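Flavodoxin (Aquifex aeolicus, PDB 2ARK) probably serves as a low-potential electron donor to redox enzymes, carrying FMN as its redox cofactor. Local coordinates at residues E23-G28 and R155-R160; D87-C92 and F118-F123; S95-W100 and V140-P145. All coordinates share one frame; numbering follows the deposited sequence.

Interaction 1. Residues E23-G28 and R155-R160; sequences ELVAEG and RRLGRR
Glu27 and Arg155 run alongside each other in the same direction and form a salt bridge in which Arg155 NE donates to Glu27 OE1 at 2.9 Å. The bond is bent, 136° at the hydrogen; the donor sits well above the carboxylate plane, and the two flat groups are turned 46° against each other. The second carboxylate oxygen is served by water 1, which donates to Glu27 OE2 and accepts from Arg155 NH2, closing a bridge beside the direct bond. Arg155 NH1 is taken by Glu152, so each guanidinium nitrogen has a partner. Leu24 CD2 packs obliquely against the same group, 3.9 Å from Arg155 NE. These side chains flank a close crossing of helix 17-30 and helix 148-168, two helices on one side of the parallel sheet of the flavodoxin fold; the short segments cross at -41° with axes only 6.3 Å apart. Glycines permit this: a CB on Gly28 would run into Arg155 O, and one on Gly158 into Val25 O. Instead, Gly158 CA reaches Val25 O at 3.3 Å, nearly straight at its hydrogen, and Gly28 CA approaches Arg155 O at 3.2 Å. The latter carbonyl also accepts Arg159 N within its own helix, and Gly28 O takes a bond from Ser31 OG. Deeper toward the sheet, Val25 CG2 meets Leu157 CD2 at 4.2 Å, and both side chains rest on Phe94.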
ATOM      1  N   GLU A  23      -3.171 -11.720  22.915  1.00 26.94           N
ATOM      2  CA  GLU A  23      -3.134 -11.833  24.362  1.00 27.58           C
ATOM      3  C   GLU A  23      -1.984 -10.992  24.901  1.00 28.18           C
ATOM      4  O   GLU A  23      -2.108 -10.376  25.962  1.00 29.05           O
ATOM      5  CB  GLU A  23      -2.980 -13.288  24.783  1.00 27.14           C
ATOM      6  CG  GLU A  23      -4.234 -14.106  24.684  1.00 28.49           C
ATOM      7  CD  GLU A  23      -3.967 -15.608  24.788  1.00 32.28           C
ATOM      8  OE1 GLU A  23      -2.796 -16.034  24.694  1.00 34.71           O
ATOM      9  OE2 GLU A  23      -4.929 -16.384  24.963  1.00 34.89           O
ATOM     10  N   LEU A  24      -0.877 -10.972  24.158  1.00 28.40           N
ATOM     11  CA  LEU A  24       0.314 -10.208  24.507  1.00 28.39           C
ATOM     12  C   LEU A  24       0.125  -8.717  24.294  1.00 28.30           C
ATOM     13  O   LEU A  24       0.603  -7.914  25.103  1.00 28.06           O
ATOM     14  CB  LEU A  24       1.519 -10.707  23.722  1.00 28.25           C
ATOM     15  CG  LEU A  24       2.058 -12.060  24.220  1.00 28.89           C
ATOM     16  CD1 LEU A  24       2.893 -12.762  23.139  1.00 27.03           C
ATOM     17  CD2 LEU A  24       2.814 -11.933  25.548  1.00 26.97           C
ATOM     18  N   VAL A  25      -0.587  -8.352  23.224  1.00 27.93           N
ATOM     19  CA  VAL A  25      -0.988  -6.954  23.003  1.00 27.29           C
ATOM     20  C   VAL A  25      -1.835  -6.447  24.195  1.00 27.16           C
ATOM     21  O   VAL A  25      -1.602  -5.355  24.731  1.00 26.96           O
ATOM     22  CB  VAL A  25      -1.751  -6.762  21.642  1.00 27.34           C
ATOM     23  CG1 VAL A  25      -2.273  -5.327  21.496  1.00 26.04           C
ATOM     24  CG2 VAL A  25      -0.866  -7.114  20.479  1.00 25.56           C
ATOM     25  N   ALA A  26      -2.784  -7.283  24.611  1.00 26.98           N
ATOM     26  CA  ALA A  26      -3.740  -6.961  25.658  1.00 26.42           C
ATOM     27  C   ALA A  26      -3.042  -6.810  27.001  1.00 26.70           C
ATOM     28  O   ALA A  26      -3.377  -5.906  27.782  1.00 26.83           O
ATOM     29  CB  ALA A  26      -4.782  -8.038  25.743  1.00 26.35           C
ATOM     30  N   GLU A  27      -2.097  -7.718  27.271  1.00 26.21           N
ATOM     31  CA  GLU A  27      -1.199  -7.603  28.403  1.00 25.82           C
ATOM     32  C   GLU A  27      -0.348  -6.328  28.304  1.00 25.43           C
ATOM     33  O   GLU A  27      -0.160  -5.634  29.288  1.00 24.91           O
ATOM     34  CB  GLU A  27      -0.313  -8.836  28.489  1.00 25.96           C
ATOM     35  CG  GLU A  27       0.674  -8.805  29.633  1.00 29.24           C
ATOM     36  CD  GLU A  27       1.819  -9.783  29.451  1.00 33.52           C
ATOM     37  OE1 GLU A  27       2.976  -9.419  29.763  1.00 35.20           O
ATOM     38  OE2 GLU A  27       1.561 -10.911  28.990  1.00 34.95           O
ATOM     39  N   GLY A  28       0.165  -6.025  27.111  1.00 25.78           N
ATOM     40  CA  GLY A  28       0.858  -4.760  26.863  1.00 25.51           C
ATOM     41  C   GLY A  28       0.057  -3.548  27.345  1.00 25.54           C
ATOM     42  O   GLY A  28       0.596  -2.714  28.065  1.00 25.13           O
ATOM     43  N   ARG A 155       3.581  -6.991  23.137  1.00 27.38           N
ATOM     44  CA  ARG A 155       3.382  -6.177  24.298  1.00 26.72           C
ATOM     45  C   ARG A 155       3.549  -4.687  24.007  1.00 27.11           C
ATOM     46  O   ARG A 155       2.711  -3.877  24.424  1.00 27.50           O
ATOM     47  CB  ARG A 155       4.344  -6.618  25.380  1.00 26.80           C
ATOM     48  CG  ARG A 155       4.091  -7.992  25.958  1.00 24.33           C
ATOM     49  CD  ARG A 155       4.878  -8.144  27.289  1.00 24.91           C
ATOM     50  NE  ARG A 155       4.972  -9.551  27.673  1.00 25.98           N
ATOM     51  CZ  ARG A 155       6.024 -10.336  27.436  1.00 27.39           C
ATOM     52  NH1 ARG A 155       7.114  -9.843  26.846  1.00 27.80           N
ATOM     53  NH2 ARG A 155       5.995 -11.621  27.809  1.00 26.13           N
ATOM     54  N   ARG A 156       4.606  -4.319  23.290  1.00 26.79           N
ATOM     55  CA  ARG A 156       4.871  -2.903  23.022  1.00 27.07           C
ATOM     56  C   ARG A 156       3.738  -2.185  22.269  1.00 27.67           C
ATOM     57  O   ARG A 156       3.419  -1.017  22.576  1.00 27.82           O
ATOM     58  CB  ARG A 156       6.199  -2.691  22.286  1.00 26.91           C
ATOM     59  CG  ARG A 156       6.614  -1.216  22.225  1.00 26.45           C
ATOM     60  CD  ARG A 156       6.841  -0.658  23.663  1.00 27.58           C
ATOM     61  NE  ARG A 156       7.605  -1.632  24.431  1.00 25.84           N
ATOM     62  CZ  ARG A 156       8.929  -1.679  24.478  1.00 23.61           C
ATOM     63  NH1 ARG A 156       9.515  -2.625  25.177  1.00 20.60           N
ATOM     64  NH2 ARG A 156       9.664  -0.777  23.852  1.00 22.53           N
ATOM     65  N   LEU A 157       3.154  -2.877  21.285  1.00 27.44           N
ATOM     66  CA  LEU A 157       1.998  -2.362  20.575  1.00 27.04           C
ATOM     67  C   LEU A 157       0.873  -1.921  21.503  1.00 27.17           C
ATOM     68  O   LEU A 157       0.398  -0.800  21.402  1.00 26.71           O
ATOM     69  CB  LEU A 157       1.485  -3.381  19.562  1.00 26.38           C
ATOM     70  CG  LEU A 157       0.432  -2.751  18.612  1.00 26.47           C
ATOM     71  CD1 LEU A 157       1.052  -1.732  17.562  1.00 24.91           C
ATOM     72  CD2 LEU A 157      -0.377  -3.820  17.957  1.00 22.09           C
ATOM     73  N   GLY A 158       0.451  -2.814  22.407  1.00 27.82           N
ATOM     74  CA  GLY A 158      -0.628  -2.528  23.344  1.00 27.25           C
ATOM     75  C   GLY A 158      -0.268  -1.420  24.309  1.00 27.27           C
ATOM     76  O   GLY A 158      -1.123  -0.590  24.646  1.00 27.50           O
ATOM     77  N   ARG A 159       0.992  -1.431  24.755  1.00 26.86           N
ATOM     78  CA  ARG A 159       1.615  -0.387  25.587  1.00 26.98           C
ATOM     79  C   ARG A 159       1.498   0.997  24.945  1.00 26.45           C
ATOM     80  O   ARG A 159       1.042   1.942  25.585  1.00 25.97           O
ATOM     81  CB  ARG A 159       3.111  -0.686  25.741  1.00 27.03           C
ATOM     82  CG  ARG A 159       3.769  -0.362  27.054  1.00 27.44           C
ATOM     83  CD  ARG A 159       3.354   0.925  27.750  1.00 31.19           C
ATOM     84  NE  ARG A 159       3.026   0.601  29.126  1.00 34.62           N
ATOM     85  CZ  ARG A 159       3.687   0.951  30.226  1.00 33.69           C
ATOM     86  NH1 ARG A 159       4.735   1.753  30.215  1.00 35.85           N
ATOM     87  NH2 ARG A 159       3.236   0.506  31.369  1.00 33.34           N
ATOM     88  N   ARG A 160       1.959   1.108  23.699  1.00 26.03           N
ATOM     89  CA  ARG A 160       1.912   2.370  22.983  1.00 26.18           C
ATOM     90  C   ARG A 160       0.471   2.791  22.692  1.00 26.78           C
ATOM     91  O   ARG A 160       0.138   3.971  22.771  1.00 27.67           O
ATOM     92  CB  ARG A 160       2.784   2.326  21.721  1.00 25.60           C
ATOM     93  CG  ARG A 160       3.079   3.701  21.074  1.00 24.74           C
ATOM     94  CD  ARG A 160       3.779   4.743  21.972  1.00 24.18           C
ATOM     95  NE  ARG A 160       4.775   4.169  22.886  1.00 26.91           N
ATOM     96  CZ  ARG A 160       5.991   3.725  22.530  1.00 26.23           C
ATOM     97  NH1 ARG A 160       6.402   3.785  21.265  1.00 22.81           N
ATOM     98  NH2 ARG A 160       6.797   3.217  23.456  1.00 24.64           N
TER
HETATM   99  O   HOH W   1       3.691 -12.748  29.085  1.00 27.96           O

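Interaction 2. Residues D87-C92 and F118-F123; sequences DGKIAC and FGFLVF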
ATOM      1  N   ASP A  87     -15.433   8.757  14.091  1.00 23.77           N
ATOM      2  CA  ASP A  87     -14.125   9.314  13.740  1.00 23.79           C
ATOM      3  C   ASP A  87     -13.297   9.650  14.962  1.00 24.34           C
ATOM      4  O   ASP A  87     -13.841  10.040  15.989  1.00 23.97           O
ATOM      5  CB  ASP A  87     -14.287  10.591  12.930  1.00 23.52           C
ATOM      6  CG  ASP A  87     -14.995  10.376  11.594  1.00 23.75           C
ATOM      7  OD1 ASP A  87     -16.138   9.869  11.583  1.00 23.13           O
ATOM      8  OD2 ASP A  87     -14.406  10.743  10.558  1.00 21.10           O
ATOM      9  N   GLY A  88     -11.976   9.501  14.845  1.00 24.90           N
ATOM     10  CA  GLY A  88     -11.070   9.939  15.905  1.00 25.12           C
ATOM     11  C   GLY A  88     -10.801   8.920  17.002  1.00 25.86           C
ATOM     12  O   GLY A  88     -10.215   9.258  18.030  1.00 25.95           O
ATOM     13  N   LYS A  89     -11.239   7.676  16.804  1.00 26.34           N
ATOM     14  CA  LYS A  89     -10.736   6.581  17.623  1.00 26.60           C
ATOM     15  C   LYS A  89      -9.311   6.372  17.196  1.00 27.16           C
ATOM     16  O   LYS A  89      -8.950   6.746  16.079  1.00 27.82           O
ATOM     17  CB  LYS A  89     -11.565   5.299  17.475  1.00 26.41           C
ATOM     18  CG  LYS A  89     -12.807   5.328  18.320  1.00 25.06           C
ATOM     19  CD  LYS A  89     -13.711   4.143  18.076  1.00 26.77           C
ATOM     20  CE  LYS A  89     -15.136   4.528  18.449  1.00 24.65           C
ATOM     21  NZ  LYS A  89     -15.233   4.950  19.866  1.00 25.04           N
ATOM     22  N   ILE A  90      -8.504   5.815  18.098  1.00 27.43           N
ATOM     23  CA  ILE A  90      -7.094   5.553  17.864  1.00 27.52           C
ATOM     24  C   ILE A  90      -6.944   4.052  17.666  1.00 28.57           C
ATOM     25  O   ILE A  90      -7.507   3.272  18.444  1.00 29.04           O
ATOM     26  CB  ILE A  90      -6.232   6.056  19.053  1.00 27.51           C
ATOM     27  CG1 ILE A  90      -6.369   7.582  19.176  1.00 27.67           C
ATOM     28  CG2 ILE A  90      -4.774   5.663  18.879  1.00 25.87           C
ATOM     29  CD1 ILE A  90      -5.851   8.172  20.448  1.00 28.42           C
ATOM     30  N   ALA A  91      -6.225   3.649  16.609  1.00 28.41           N
ATOM     31  CA  ALA A  91      -6.098   2.233  16.238  1.00 28.00           C
ATOM     32  C   ALA A  91      -4.727   1.884  15.681  1.00 28.42           C
ATOM     33  O   ALA A  91      -4.012   2.750  15.188  1.00 29.24           O
ATOM     34  CB  ALA A  91      -7.178   1.834  15.240  1.00 27.10           C
ATOM     35  N   CYS A  92      -4.371   0.603  15.803  1.00 28.58           N
ATOM     36  CA  CYS A  92      -3.173  -0.016  15.203  1.00 27.72           C
ATOM     37  C   CYS A  92      -3.525  -1.458  14.792  1.00 26.44           C
ATOM     38  O   CYS A  92      -4.674  -1.875  14.962  1.00 25.62           O
ATOM     39  CB  CYS A  92      -2.030  -0.008  16.203  1.00 27.55           C
ATOM     40  SG  CYS A  92      -2.450  -0.829  17.781  1.00 30.78           S
ATOM     41  N   PHE A 118     -12.527   4.559   8.445  1.00 28.05           N
ATOM     42  CA  PHE A 118     -13.505   4.951   9.453  1.00 27.57           C
ATOM     43  C   PHE A 118     -13.144   6.261  10.151  1.00 27.42           C
ATOM     44  O   PHE A 118     -13.781   6.624  11.140  1.00 28.48           O
ATOM     45  CB  PHE A 118     -13.668   3.845  10.501  1.00 27.52           C
ATOM     46  CG  PHE A 118     -14.614   2.746  10.094  1.00 27.80           C
ATOM     47  CD1 PHE A 118     -14.165   1.659   9.340  1.00 28.54           C
ATOM     48  CD2 PHE A 118     -15.952   2.792  10.482  1.00 29.67           C
ATOM     49  CE1 PHE A 118     -15.029   0.625   8.974  1.00 27.87           C
ATOM     50  CE2 PHE A 118     -16.845   1.774  10.120  1.00 30.81           C
ATOM     51  CZ  PHE A 118     -16.366   0.674   9.365  1.00 30.21           C
ATOM     52  N   GLY A 119     -12.122   6.952   9.656  1.00 26.07           N
ATOM     53  CA  GLY A 119     -11.734   8.215  10.181  1.00 25.66           C
ATOM     54  C   GLY A 119     -10.939   8.112  11.462  1.00 25.52           C
ATOM     55  O   GLY A 119     -10.790   9.115  12.182  1.00 25.46           O
ATOM     56  N   PHE A 120     -10.430   6.911  11.757  1.00 25.01           N
ATOM     57  CA  PHE A 120      -9.563   6.694  12.919  1.00 24.36           C
ATOM     58  C   PHE A 120      -8.176   7.304  12.699  1.00 23.89           C
ATOM     59  O   PHE A 120      -7.720   7.468  11.567  1.00 22.94           O
ATOM     60  CB  PHE A 120      -9.402   5.196  13.219  1.00 25.05           C
ATOM     61  CG  PHE A 120     -10.690   4.477  13.544  1.00 25.18           C
ATOM     62  CD1 PHE A 120     -11.878   5.177  13.780  1.00 24.30           C
ATOM     63  CD2 PHE A 120     -10.688   3.094  13.666  1.00 26.12           C
ATOM     64  CE1 PHE A 120     -13.043   4.517  14.115  1.00 25.43           C
ATOM     65  CE2 PHE A 120     -11.841   2.391  14.011  1.00 27.73           C
ATOM     66  CZ  PHE A 120     -13.039   3.102  14.231  1.00 28.53           C
ATOM     67  N   LEU A 121      -7.526   7.653  13.804  1.00 23.73           N
ATOM     68  CA  LEU A 121      -6.120   8.050  13.817  1.00 23.69           C
ATOM     69  C   LEU A 121      -5.335   6.753  14.033  1.00 23.93           C
ATOM     70  O   LEU A 121      -5.525   6.084  15.069  1.00 24.33           O
ATOM     71  CB  LEU A 121      -5.836   9.007  14.976  1.00 23.49           C
ATOM     72  CG  LEU A 121      -6.160  10.506  15.086  1.00 24.42           C
ATOM     73  CD1 LEU A 121      -5.101  11.318  14.380  1.00 26.46           C
ATOM     74  CD2 LEU A 121      -7.572  10.917  14.603  1.00 23.58           C
ATOM     75  N   VAL A 122      -4.483   6.386  13.064  1.00 23.36           N
ATOM     76  CA  VAL A 122      -3.702   5.146  13.131  1.00 22.39           C
ATOM     77  C   VAL A 122      -2.191   5.370  13.225  1.00 22.91           C
ATOM     78  O   VAL A 122      -1.656   6.416  12.857  1.00 22.46           O
ATOM     79  CB  VAL A 122      -4.048   4.192  11.957  1.00 23.10           C
ATOM     80  CG1 VAL A 122      -5.589   4.030  11.826  1.00 21.05           C
ATOM     81  CG2 VAL A 122      -3.452   4.710  10.641  1.00 19.85           C
ATOM     82  N   PHE A 123      -1.498   4.367  13.732  1.00 24.00           N
ATOM     83  CA  PHE A 123      -0.077   4.508  14.023  1.00 25.18           C
ATOM     84  C   PHE A 123       0.605   3.108  14.008  1.00 25.32           C
ATOM     85  O   PHE A 123      -0.062   2.064  14.109  1.00 24.47           O
ATOM     86  CB  PHE A 123       0.101   5.183  15.411  1.00 24.20           C
ATOM     87  CG  PHE A 123      -0.332   4.308  16.546  1.00 25.04           C
ATOM     88  CD1 PHE A 123      -1.677   4.222  16.915  1.00 27.84           C
ATOM     89  CD2 PHE A 123       0.587   3.508  17.221  1.00 24.52           C
ATOM     90  CE1 PHE A 123      -2.079   3.379  17.976  1.00 24.26           C
ATOM     91  CE2 PHE A 123       0.178   2.664  18.261  1.00 21.72           C
ATOM     92  CZ  PHE A 123      -1.149   2.591  18.614  1.00 22.36           C
TER
HETATM   93  O   HOH W   2     -16.546   7.259  11.295  1.00 16.59           O
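Phe123 CG stands between its backbone N and carbonyl carbon (chi1 69°), which carries the base of the ring toward Cys92; Cys92 CB lies over one face of that ring, 3.9 Å from its centroid, and SG, in the same crowded position on its own residue (chi1 56°), is oblique to it. The Ile90 side chain crosses that of Phe123 at about a right angle, CG2 coming to 3.6 Å from Phe123 CE1. The Phe120 ring is sandwiched, with Lys89 CB over one face and Phe118 CB over the opposite one, both displaced toward the rim. Lys89 runs alongside that ring, its NZ ending on Ala53 O. Between the side chains, strands 90-97 and 121-128 pair in parallel, the two strands of a right-handed beta-alpha-beta crossover through helix 104-117. Leu121 N donates to Lys89 O at 2.8 Å and Ala91 N to Leu121 O at 3.0 Å, while Phe123 N reaches Ala91 O weakly. Ahead of the strands, Gly88 N bonds to Gly119 O at 2.9 Å from above the carbonyl plane. Both glycines have positive phi, and a CB on Gly119 would strike Asp87 OD2. That carboxylate bonds to Thr126 of the second subunit through OD2, while water 2 links Asp87 OD1 to Phe118 O.

Interaction 3. Residues S95-W100 and V140-P145; sequences SSSGGW and VVAGEP
Trp100 lays its indole over Ala142, and these two residues bury the most surface here. Ala142 CB sits over one face of the five-membered ring, 3.7 Å from its centroid and 19° off the normal, a CH-pi contact whose nearest ring atom is NE1 at 3.5 Å. The six-membered part of the indole extends back over the strand: CH2 stands 3.8 Å from Val141 CA, and CZ3 touches Val140 CG2. Trp100 also meets Trp100 of the fourth subunit. Val140, third in buried surface, brings its CA to within 3.2 Å of Ser95 O. That oxygen accepts Val141 N as well, the first of three backbone bonds in a regular parallel pairing; Ser97 N to Val141 O and Gly143 N to Ser97 O follow, the last at 2.8 Å and nearly in line with the C=O. Just beyond the strand, Gly143 turns with positive phi, and its carbonyl O receives the hydroxyl of Ser96, whose OG is anti to the backbone N (chi1 177°), at 2.6 Å. A bound phosphate, probably from the crystallisation liquor, lies about 4 Å from the Ser96 side chain at the nearest atoms. Loops at the C-terminal ends of the parallel strands form the FMN site in flavodoxins, and this contact is at such an end. Strand 90-97 lies next to strand 139-142 in the sheet, with three helices around the pair: Ser96 faces Asn17 and Thr18 of helix 17-30, Ser95 and Val140 pack on helix 104-117, and Trp100 and Val141 touch Glu150 of helix 148-168.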
ATOM      1  N   SER A  95      -0.222  -8.843  12.994  1.00 24.02           N
ATOM      2  CA  SER A  95      -0.434  -9.938  12.055  1.00 24.98           C
ATOM      3  C   SER A  95       0.676 -10.975  12.127  1.00 25.65           C
ATOM      4  O   SER A  95       1.862 -10.646  12.369  1.00 24.93           O
ATOM      5  CB  SER A  95      -0.520  -9.393  10.613  1.00 26.10           C
ATOM      6  OG  SER A  95      -0.886 -10.405   9.672  1.00 27.75           O
ATOM      7  N   SER A  96       0.275 -12.228  11.917  1.00 25.86           N
ATOM      8  CA  SER A  96       1.173 -13.361  11.931  1.00 26.33           C
ATOM      9  C   SER A  96       1.071 -13.915  10.527  1.00 26.63           C
ATOM     10  O   SER A  96      -0.037 -14.013   9.990  1.00 27.47           O
ATOM     11  CB  SER A  96       0.670 -14.398  12.944  1.00 26.57           C
ATOM     12  OG  SER A  96       1.472 -15.566  12.951  1.00 27.42           O
ATOM     13  N   SER A  97       2.212 -14.259   9.929  1.00 26.81           N
ATOM     14  CA  SER A  97       2.261 -14.881   8.591  1.00 26.33           C
ATOM     15  C   SER A  97       2.967 -16.212   8.662  1.00 25.48           C
ATOM     16  O   SER A  97       3.448 -16.588   9.702  1.00 25.35           O
ATOM     17  CB  SER A  97       2.967 -13.965   7.581  1.00 26.40           C
ATOM     18  OG  SER A  97       4.248 -13.586   8.070  1.00 29.11           O
ATOM     19  N   GLY A  98       3.008 -16.923   7.539  1.00 25.55           N
ATOM     20  CA  GLY A  98       3.659 -18.215   7.431  1.00 24.85           C
ATOM     21  C   GLY A  98       5.166 -18.054   7.477  1.00 25.28           C
ATOM     22  O   GLY A  98       5.883 -18.952   7.913  1.00 25.30           O
ATOM     23  N   GLY A  99       5.647 -16.889   7.065  1.00 25.26           N
ATOM     24  CA  GLY A  99       7.075 -16.682   6.914  1.00 25.39           C
ATOM     25  C   GLY A  99       7.437 -15.218   6.882  1.00 25.73           C
ATOM     26  O   GLY A  99       6.590 -14.374   6.548  1.00 25.76           O
ATOM     27  N   TRP A 100       8.683 -14.918   7.274  1.00 25.54           N
ATOM     28  CA  TRP A 100       9.299 -13.616   7.014  1.00 25.11           C
ATOM     29  C   TRP A 100       9.408 -13.431   5.517  1.00 24.65           C
ATOM     30  O   TRP A 100       9.828 -14.355   4.785  1.00 24.53           O
ATOM     31  CB  TRP A 100      10.681 -13.510   7.693  1.00 25.69           C
ATOM     32  CG  TRP A 100      10.531 -13.650   9.134  1.00 25.60           C
ATOM     33  CD1 TRP A 100      10.760 -14.776   9.886  1.00 26.73           C
ATOM     34  CD2 TRP A 100       9.996 -12.665  10.028  1.00 26.61           C
ATOM     35  NE1 TRP A 100      10.432 -14.534  11.209  1.00 27.52           N
ATOM     36  CE2 TRP A 100       9.959 -13.247  11.322  1.00 27.08           C
ATOM     37  CE3 TRP A 100       9.561 -11.339   9.867  1.00 27.16           C
ATOM     38  CZ2 TRP A 100       9.508 -12.541  12.452  1.00 26.08           C
ATOM     39  CZ3 TRP A 100       9.104 -10.633  11.004  1.00 27.01           C
ATOM     40  CH2 TRP A 100       9.091 -11.241  12.273  1.00 26.26           C
ATOM     41  N   VAL A 140       4.336  -7.665  14.027  1.00 25.91           N
ATOM     42  CA  VAL A 140       4.333  -8.745  13.026  1.00 25.43           C
ATOM     43  C   VAL A 140       5.267  -9.890  13.505  1.00 26.37           C
ATOM     44  O   VAL A 140       6.299  -9.635  14.150  1.00 25.89           O
ATOM     45  CB  VAL A 140       4.749  -8.223  11.583  1.00 25.75           C
ATOM     46  CG1 VAL A 140       3.724  -7.193  11.030  1.00 23.35           C
ATOM     47  CG2 VAL A 140       6.190  -7.606  11.588  1.00 23.84           C
ATOM     48  N   VAL A 141       4.889 -11.132  13.201  1.00 26.30           N
ATOM     49  CA  VAL A 141       5.644 -12.320  13.567  1.00 27.01           C
ATOM     50  C   VAL A 141       5.431 -13.360  12.469  1.00 27.55           C
ATOM     51  O   VAL A 141       4.402 -13.342  11.783  1.00 28.34           O
ATOM     52  CB  VAL A 141       5.174 -12.912  14.968  1.00 27.67           C
ATOM     53  CG1 VAL A 141       5.929 -14.181  15.280  1.00 28.53           C
ATOM     54  CG2 VAL A 141       5.395 -11.895  16.134  1.00 25.97           C
ATOM     55  N   ALA A 142       6.390 -14.255  12.260  1.00 27.54           N
ATOM     56  CA  ALA A 142       6.096 -15.423  11.459  1.00 28.25           C
ATOM     57  C   ALA A 142       5.759 -16.588  12.403  1.00 28.99           C
ATOM     58  O   ALA A 142       6.545 -16.923  13.308  1.00 29.54           O
ATOM     59  CB  ALA A 142       7.236 -15.755  10.533  1.00 27.80           C
ATOM     60  N   GLY A 143       4.582 -17.180  12.221  1.00 28.98           N
ATOM     61  CA  GLY A 143       4.090 -18.212  13.137  1.00 29.34           C
ATOM     62  C   GLY A 143       3.706 -17.682  14.515  1.00 30.18           C
ATOM     63  O   GLY A 143       3.206 -16.562  14.651  1.00 29.28           O
ATOM     64  N   GLU A 144       3.951 -18.489  15.547  1.00 31.15           N
ATOM     65  CA  GLU A 144       3.642 -18.101  16.920  1.00 32.63           C
ATOM     66  C   GLU A 144       4.728 -17.161  17.531  1.00 32.48           C
ATOM     67  O   GLU A 144       5.920 -17.357  17.300  1.00 32.04           O
ATOM     68  CB  GLU A 144       3.429 -19.359  17.777  1.00 31.84           C
ATOM     69  CG  GLU A 144       3.254 -19.093  19.270  1.00 33.60           C
ATOM     70  CD  GLU A 144       3.252 -20.354  20.131  1.00 35.93           C
ATOM     71  OE1 GLU A 144       3.676 -21.447  19.665  1.00 39.48           O
ATOM     72  OE2 GLU A 144       2.810 -20.250  21.297  1.00 40.46           O
ATOM     73  N   PRO A 145       4.308 -16.151  18.328  1.00 33.26           N
ATOM     74  CA  PRO A 145       5.327 -15.325  19.006  1.00 34.17           C
ATOM     75  C   PRO A 145       6.045 -16.157  20.057  1.00 34.97           C
ATOM     76  O   PRO A 145       5.481 -16.421  21.122  1.00 35.38           O
ATOM     77  CB  PRO A 145       4.516 -14.200  19.683  1.00 34.40           C
ATOM     78  CG  PRO A 145       3.048 -14.514  19.444  1.00 32.96           C
ATOM     79  CD  PRO A 145       2.914 -15.745  18.637  1.00 32.63           C
TER

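In the fold
From the N terminus, the chain first enters interaction 1 at helix 17-30 and returns to it only at helix 148-168, closing a loop of 126 residues that contains both other contacts. Within it, strand 90-97, with its flanking loops, supplies the first segments of interactions 2 and 3. The chain then runs through helix 104-117 to strand 121-128, closing interaction 2, and on to strand 139-142, closing interaction 3; because the segments alternate, these two loops cross. Their centres lie about 24 Å apart, near opposite ends of strand 90-97. Interaction 1 joins two helices against this sheet, meeting interaction 2 through Leu157 and Cys92 and interaction 3 through Leu24 and Pro145.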